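Local coordinates for CELL WALL surface anchor family protein (Streptococcus pneumoniae, PDB 2X9Z), which forms the repeating backbone subunit of the pneumococcal pilus, a cell-wall-anchored fibre that probably serves in adhesion to host cells, at residues I5-K10 with I114-T119. The protein carries 1 engineered substitution. Sequence-based numbering, arbitrary orientation.
Sequences IDKDFK and ITYSAT
The ring of Y116 meets K7 at its hydroxyl edge, near the ring plane, and neither ring face is used across this contact; the ring also packs edge-to-face with F91. K7 NZ comes to 2.9 Å from Y116 OH, and K7 CE follows at 3.3 Å from the same oxygen. The approach of NZ to OH is close but badly angled for a hydrogen bond: NZ is an amide nitrogen whose single hydrogen goes to D55. The two side chains cross nearly perpendicularly. K7 reaches this far because its chain is fully extended, with CG anti to the backbone N (chi1 179°). In Y116, chi1 68° folds CG over its own backbone, flanked by N and C, so although the side chain starts out pointing away from strand 4-9, the ring end swings back and sets OH beside the lysine nitrogen.

The two strands are not neighbours: strand 33-42 runs between them, and the nearest CA atoms, those of K7 and I114, are 9.5 Å apart. The bridging is therefore done by side chains alone, both of them buried. The covalent bond from K7 NZ to N132 CG ties edge strand 4-9 to strand 130-139 of the facing sheet, while the amide N-H is hydrogen-bonded to D55 OD1 on strand 50-57 of that sheet. This buried Lys-Asn isopeptide bond with an acidic residue beside it, here flanked by an aromatic hydroxyl, is the hallmark of intramolecularly cross-linked, immunoglobulin-like domains in Gram-positive pilins.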
loop_
_atom_site.group_PDB
_atom_site.type_symbol
_atom_site.label_atom_id
_atom_site.label_comp_id
_atom_site.label_asym_id
_atom_site.label_seq_id
_atom_site.Cartn_x
_atom_site.Cartn_y
_atom_site.Cartn_z
ATOM N N ILE A 5 1.919 12.494 -1.919
ATOM C CA ILE A 5 1.938 11.702 -0.693
ATOM C C ILE A 5 3.350 11.415 -0.215
ATOM O O ILE A 5 4.281 11.355 -1.014
ATOM C CB ILE A 5 1.183 10.364 -0.892
ATOM C CG1 ILE A 5 0.949 9.648 0.440
ATOM C CG2 ILE A 5 1.919 9.470 -1.881
ATOM C CD1 ILE A 5 -0.078 8.547 0.339
ATOM N N ASP A 6 3.497 11.259 1.093
ATOM C CA ASP A 6 4.743 10.776 1.651
ATOM C C ASP A 6 4.432 9.933 2.880
ATOM O O ASP A 6 3.412 10.142 3.551
ATOM C CB ASP A 6 5.656 11.937 2.029
ATOM C CG ASP A 6 7.059 11.474 2.397
ATOM O OD1 ASP A 6 7.551 10.481 1.806
ATOM O OD2 ASP A 6 7.674 12.101 3.283
ATOM N N LYS A 7 5.301 8.970 3.153
ATOM C CA LYS A 7 5.193 8.165 4.349
ATOM C C LYS A 7 6.529 8.161 5.069
ATOM O O LYS A 7 7.575 7.973 4.449
ATOM C CB LYS A 7 4.810 6.734 4.006
ATOM C CG LYS A 7 4.729 5.884 5.237
ATOM C CD LYS A 7 4.460 4.453 4.936
ATOM C CE LYS A 7 4.274 3.745 6.247
ATOM N NZ LYS A 7 3.643 2.448 6.037
ATOM N N ASP A 8 6.501 8.358 6.381
ATOM C CA ASP A 8 7.737 8.322 7.151
ATOM C C ASP A 8 7.409 8.130 8.626
ATOM O O ASP A 8 6.248 7.956 9.001
ATOM C CB ASP A 8 8.525 9.625 6.930
ATOM C CG ASP A 8 10.038 9.431 7.001
ATOM O OD1 ASP A 8 10.517 8.521 7.712
ATOM O OD2 ASP A 8 10.754 10.207 6.330
ATOM N N PHE A 9 8.437 8.151 9.455
ATOM C CA PHE A 9 8.223 8.113 10.893
ATOM C C PHE A 9 7.609 9.426 11.366
ATOM O O PHE A 9 7.624 10.427 10.643
ATOM C CB PHE A 9 9.543 7.823 11.605
ATOM C CG PHE A 9 10.201 6.562 11.132
ATOM C CD1 PHE A 9 11.425 6.594 10.479
ATOM C CD2 PHE A 9 9.571 5.339 11.309
ATOM C CE1 PHE A 9 12.011 5.424 10.023
ATOM C CE2 PHE A 9 10.162 4.168 10.864
ATOM C CZ PHE A 9 11.385 4.215 10.215
ATOM N N LYS A 10 7.042 9.406 12.568
ATOM C CA LYS A 10 6.390 10.580 13.147
ATOM C C LYS A 10 7.234 11.848 13.004
ATOM O O LYS A 10 8.415 11.865 13.367
ATOM C CB LYS A 10 6.060 10.327 14.622
ATOM C CG LYS A 10 5.524 11.539 15.364
ATOM C CD LYS A 10 5.064 11.143 16.759
ATOM C CE LYS A 10 4.426 12.309 17.491
ATOM N NZ LYS A 10 5.405 13.401 17.740
ATOM N N ILE A 114 -2.469 10.741 8.496
ATOM C CA ILE A 114 -2.869 9.514 9.166
ATOM C C ILE A 114 -1.686 9.062 10.010
ATOM O O ILE A 114 -0.566 8.939 9.508
ATOM C CB ILE A 114 -3.214 8.409 8.156
ATOM C CG1 ILE A 114 -4.369 8.858 7.259
ATOM C CG2 ILE A 114 -3.545 7.093 8.881
ATOM C CD1 ILE A 114 -4.599 7.938 6.069
ATOM N N THR A 115 -1.918 8.844 11.298
ATOM C CA THR A 115 -0.852 8.391 12.186
ATOM C C THR A 115 -1.232 7.059 12.812
ATOM O O THR A 115 -2.418 6.746 12.979
ATOM C CB THR A 115 -0.544 9.420 13.292
ATOM O OG1 THR A 115 -1.694 9.589 14.127
ATOM C CG2 THR A 115 -0.177 10.768 12.697
ATOM N N TYR A 116 -0.217 6.276 13.163
ATOM C CA TYR A 116 -0.417 4.978 13.809
ATOM C C TYR A 116 0.936 4.470 14.273
ATOM O O TYR A 116 1.965 5.067 13.969
ATOM C CB TYR A 116 -1.042 3.969 12.840
ATOM C CG TYR A 116 -0.123 3.562 11.713
ATOM C CD1 TYR A 116 0.714 2.450 11.839
ATOM C CD2 TYR A 116 -0.075 4.289 10.531
ATOM C CE1 TYR A 116 1.571 2.065 10.812
ATOM C CE2 TYR A 116 0.774 3.912 9.491
ATOM C CZ TYR A 116 1.596 2.802 9.644
ATOM O OH TYR A 116 2.435 2.428 8.627
ATOM N N SER A 117 0.938 3.367 15.003
ATOM C CA SER A 117 2.208 2.777 15.398
ATOM C C SER A 117 2.257 1.288 15.099
ATOM O O SER A 117 1.224 0.653 14.833
ATOM C CB SER A 117 2.509 3.047 16.873
ATOM O OG SER A 117 1.557 2.423 17.713
ATOM N N ALA A 118 3.472 0.749 15.128
ATOM C CA ALA A 118 3.705 -0.681 14.995
ATOM C C ALA A 118 4.820 -1.042 15.954
ATOM O O ALA A 118 5.586 -0.182 16.368
ATOM C CB ALA A 118 4.089 -1.031 13.576
ATOM N N THR A 119 4.901 -2.312 16.319
ATOM C CA THR A 119 5.896 -2.757 17.282
ATOM C C THR A 119 6.893 -3.680 16.601
ATOM O O THR A 119 6.500 -4.630 15.927
ATOM C CB THR A 119 5.217 -3.528 18.420
ATOM O OG1 THR A 119 4.232 -2.691 19.028
ATOM C CG2 THR A 119 6.227 -3.950 19.475
#